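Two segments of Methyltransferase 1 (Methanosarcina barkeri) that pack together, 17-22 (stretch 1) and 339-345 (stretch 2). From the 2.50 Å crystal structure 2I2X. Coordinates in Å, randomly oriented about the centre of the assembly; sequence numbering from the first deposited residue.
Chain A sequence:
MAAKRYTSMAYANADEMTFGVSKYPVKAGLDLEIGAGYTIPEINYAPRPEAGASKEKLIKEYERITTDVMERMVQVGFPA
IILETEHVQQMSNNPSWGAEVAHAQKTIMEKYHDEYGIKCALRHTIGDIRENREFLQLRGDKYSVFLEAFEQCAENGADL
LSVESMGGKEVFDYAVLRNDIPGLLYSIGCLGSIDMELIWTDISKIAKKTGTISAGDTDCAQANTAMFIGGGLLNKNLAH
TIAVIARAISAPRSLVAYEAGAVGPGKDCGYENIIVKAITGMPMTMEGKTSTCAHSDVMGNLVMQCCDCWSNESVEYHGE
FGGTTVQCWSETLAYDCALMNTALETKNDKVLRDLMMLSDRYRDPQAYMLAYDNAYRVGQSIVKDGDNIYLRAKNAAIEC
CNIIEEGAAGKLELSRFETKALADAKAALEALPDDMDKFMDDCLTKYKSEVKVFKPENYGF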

ATOM      1  N   MET A  17       2.475  25.174  17.751  1.00  9.18           N
ATOM      2  CA  MET A  17       2.622  24.359  16.555  1.00  8.40           C
ATOM      3  C   MET A  17       1.442  23.377  16.348  1.00  8.28           C
ATOM      4  O   MET A  17       0.910  22.766  17.300  1.00  7.19           O
ATOM      5  N   THR A  18       1.043  23.249  15.092  1.00  7.41           N
ATOM      6  CA  THR A  18      -0.012  22.356  14.734  1.00  6.78           C
ATOM      7  C   THR A  18       0.189  21.906  13.287  1.00  6.26           C
ATOM      8  O   THR A  18       1.072  22.431  12.573  1.00  4.73           O
ATOM      9  N   PHE A  19      -0.627  20.935  12.857  1.00  5.29           N
ATOM     10  CA  PHE A  19      -0.554  20.474  11.478  1.00  4.68           C
ATOM     11  C   PHE A  19      -1.400  21.341  10.513  1.00  5.12           C
ATOM     12  O   PHE A  19      -2.364  21.989  10.942  1.00  5.54           O
ATOM     13  N   GLY A  20      -1.005  21.398   9.243  1.00  5.17           N
ATOM     14  CA  GLY A  20      -1.725  22.165   8.226  1.00  6.58           C
ATOM     15  C   GLY A  20      -1.663  23.681   8.352  1.00  7.90           C
ATOM     16  O   GLY A  20      -2.199  24.443   7.502  1.00  7.23           O
ATOM     17  N   VAL A  21      -1.042  24.142   9.430  1.00  9.18           N
ATOM     18  CA  VAL A  21      -0.747  25.561   9.487  1.00 10.63           C
ATOM     19  C   VAL A  21       0.701  25.891   9.787  1.00 11.08           C
ATOM     20  O   VAL A  21       1.361  25.305  10.646  1.00 11.09           O
ATOM     21  N   SER A  22       1.201  26.832   9.027  1.00 11.69           N
ATOM     22  CA  SER A  22       2.471  27.397   9.394  1.00 12.95           C
ATOM     23  C   SER A  22       2.376  28.906   9.386  1.00 12.23           C
ATOM     24  O   SER A  22       1.487  29.486   8.743  1.00 11.58           O
ATOM     25  N   LEU A 339      -8.854  13.601   7.764  1.00  4.57           N
ATOM     26  CA  LEU A 339      -9.003  13.488   9.215  1.00  4.89           C
ATOM     27  C   LEU A 339      -8.408  14.710   9.868  1.00  5.36           C
ATOM     28  O   LEU A 339      -9.025  15.378  10.731  1.00  5.74           O
ATOM     29  N   MET A 340      -7.198  15.034   9.436  1.00  5.80           N
ATOM     30  CA  MET A 340      -6.513  16.177   9.998  1.00  5.65           C
ATOM     31  C   MET A 340      -7.338  17.415   9.684  1.00  5.98           C
ATOM     32  O   MET A 340      -7.582  18.208  10.581  1.00  6.76           O
ATOM     33  N   ASN A 341      -7.819  17.564   8.444  1.00  5.38           N
ATOM     34  CA  ASN A 341      -8.491  18.805   8.080  1.00  5.43           C
ATOM     35  C   ASN A 341      -9.793  18.992   8.809  1.00  5.68           C
ATOM     36  O   ASN A 341     -10.168  20.123   9.075  1.00  6.05           O
ATOM     37  N   THR A 342     -10.473  17.885   9.148  1.00  6.03           N
ATOM     38  CA  THR A 342     -11.710  17.907   9.952  1.00  5.36           C
ATOM     39  C   THR A 342     -11.434  18.391  11.391  1.00  5.77           C
ATOM     40  O   THR A 342     -12.269  19.070  12.009  1.00  6.30           O
ATOM     41  N   ALA A 343     -10.288  17.973  11.933  1.00  5.67           N
ATOM     42  CA  ALA A 343      -9.794  18.422  13.234  1.00  5.57           C
ATOM     43  C   ALA A 343      -9.616  19.934  13.219  1.00  5.39           C
ATOM     44  O   ALA A 343     -10.061  20.645  14.139  1.00  6.27           O
ATOM     45  N   LEU A 344      -9.001  20.435  12.165  1.00  4.79           N
ATOM     46  CA  LEU A 344      -8.795  21.860  12.057  1.00  5.29           C
ATOM     47  C   LEU A 344     -10.140  22.592  12.005  1.00  5.73           C
ATOM     48  O   LEU A 344     -10.378  23.551  12.740  1.00  5.83           O
ATOM     49  N   GLU A 345     -11.033  22.114  11.152  1.00  5.96           N
ATOM     50  CA  GLU A 345     -12.287  22.790  10.930  1.00  6.62           C
ATOM     51  C   GLU A 345     -13.130  22.861  12.217  1.00  6.66           C
ATOM     52  O   GLU A 345     -13.906  23.796  12.425  1.00  6.66           O
TER

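This is a small, mainly apolar side-chain contact in which a phenylalanine from a loop that leads into a short strand lies against one side of a helix, with no hydrogen bond between the two stretches. About 258 Å² is buried, counting both sides, and Phe19 contributes the largest share.

Phe19 points toward the helix with chi1 in the p well. Its ring meets three helix residues. Met340 covers one face. Its CB points toward stretch 1, and the m, t, m rotamer sets CG and SD over the ring face; the end of the side chain then leads away from stretch 1. Met340 CG sits 3.8 Å from the centroid of the Phe19 ring, almost on the ring normal, a CH-pi contact. Met340 SD is 4.1 Å from the same centroid and 20° off the normal, a sulfur-aromatic contact. Ala343 lies at the ring edge, near its plane, with its CB 3.9 Å from Phe19 CZ. Phe19 CE2 also comes within 3.4 Å of Met340 O, which already accepts the helical hydrogen bond from Leu344 N at 3.1 Å.

Leu344 points toward stretch 1 in an m, t rotamer and touches four of its residues. Leu344 CG packs 3.9 Å from Phe19 CE2, and Leu344 CD2 lies 3.5 Å from the backbone Phe19 O. Leu344 CD2 is also 3.9 Å from Val21 CG1. Val21 points sideways, with chi1 between wells at 4°. Thr18 points toward the helix in the t rotamer, and its methyl only grazes Leu344. Its OG1 is hydrogen-bonded elsewhere in the structure.

Gly20 has a positive phi, which by itself favours glycine. A CB here would also clash, falling 3.0 Å from Leu344 CD1. The CA-to-CB bond of Asn341 points away; its end comes nearer but makes no contact, and OD1 and ND2 are both hydrogen-bonded elsewhere in the structure. Met17, Ser22, Leu339, Thr342 and Glu345 make no contact across the stretches.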

ATOM      1  CB  MET A  17       3.941  23.610  16.594  1.00  8.10           C
ATOM      2  CG  MET A  17       5.180  24.539  16.638  1.00  9.57           C
ATOM      3  SD  MET A  17       6.706  23.595  16.777  1.00  8.96           S
ATOM      4  CE  MET A  17       6.874  23.186  15.061  1.00  7.55           C
ATOM      5  CB  THR A  18      -1.414  22.991  14.982  1.00  7.19           C
ATOM      6  OG1 THR A  18      -2.374  21.952  15.150  1.00  8.11           O
ATOM      7  CG2 THR A  18      -1.863  23.899  13.831  1.00  6.02           C
ATOM      8  CB  PHE A  19      -0.881  18.991  11.395  1.00  4.10           C
ATOM      9  CG  PHE A  19      -2.189  18.587  12.079  1.00  3.18           C
ATOM     10  CD1 PHE A  19      -2.178  17.681  13.130  1.00  2.00           C
ATOM     11  CD2 PHE A  19      -3.413  19.055  11.615  1.00  2.00           C
ATOM     12  CE1 PHE A  19      -3.386  17.264  13.743  1.00  4.76           C
ATOM     13  CE2 PHE A  19      -4.598  18.664  12.210  1.00  3.83           C
ATOM     14  CZ  PHE A  19      -4.601  17.754  13.285  1.00  2.00           C
ATOM     15  CB  VAL A  21      -1.826  26.442  10.310  1.00 11.02           C
ATOM     16  CG1 VAL A  21      -2.900  25.609  10.951  1.00  8.53           C
ATOM     17  CG2 VAL A  21      -1.179  27.428  11.271  1.00  8.42           C
ATOM     18  CB  SER A  22       3.588  26.845   8.524  1.00 13.06           C
ATOM     19  OG  SER A  22       3.172  26.788   7.183  1.00 18.23           O
ATOM     20  CB  LEU A 339      -8.292  12.214   9.728  1.00  4.30           C
ATOM     21  CG  LEU A 339      -8.451  11.943  11.225  1.00  6.02           C
ATOM     22  CD1 LEU A 339      -9.936  11.656  11.573  1.00  5.60           C
ATOM     23  CD2 LEU A 339      -7.495  10.821  11.730  1.00  3.53           C
ATOM     24  CB  MET A 340      -5.071  16.272   9.491  1.00  5.77           C
ATOM     25  CG  MET A 340      -4.093  15.338  10.246  1.00  4.61           C
ATOM     26  SD  MET A 340      -2.383  15.510   9.662  1.00  5.41           S
ATOM     27  CE  MET A 340      -2.432  14.674   8.065  1.00  2.15           C
ATOM     28  CB  ASN A 341      -8.661  18.960   6.570  1.00  5.01           C
ATOM     29  CG  ASN A 341      -7.329  18.999   5.823  1.00  7.38           C
ATOM     30  OD1 ASN A 341      -6.245  19.248   6.424  1.00  8.57           O
ATOM     31  ND2 ASN A 341      -7.391  18.784   4.496  1.00  4.87           N
ATOM     32  CB  THR A 342     -12.350  16.468  10.005  1.00  5.01           C
ATOM     33  OG1 THR A 342     -12.660  16.027   8.687  1.00  3.99           O
ATOM     34  CG2 THR A 342     -13.629  16.429  10.839  1.00  3.15           C
ATOM     35  CB  ALA A 343      -8.480  17.728  13.575  1.00  4.70           C
ATOM     36  CB  LEU A 344      -7.935  22.193  10.834  1.00  4.38           C
ATOM     37  CG  LEU A 344      -6.440  21.891  10.948  1.00  5.30           C
ATOM     38  CD1 LEU A 344      -5.861  21.706   9.533  1.00  6.46           C
ATOM     39  CD2 LEU A 344      -5.637  23.011  11.748  1.00  3.61           C
ATOM     40  CB  GLU A 345     -13.026  22.104   9.773  1.00  6.68           C
ATOM     41  CG  GLU A 345     -12.276  22.268   8.451  1.00  7.97           C
ATOM     42  CD  GLU A 345     -12.019  23.745   8.089  1.00 10.21           C
ATOM     43  OE1 GLU A 345     -12.900  24.616   8.315  1.00 10.64           O
ATOM     44  OE2 GLU A 345     -10.950  24.029   7.540  1.00 11.67           O
TER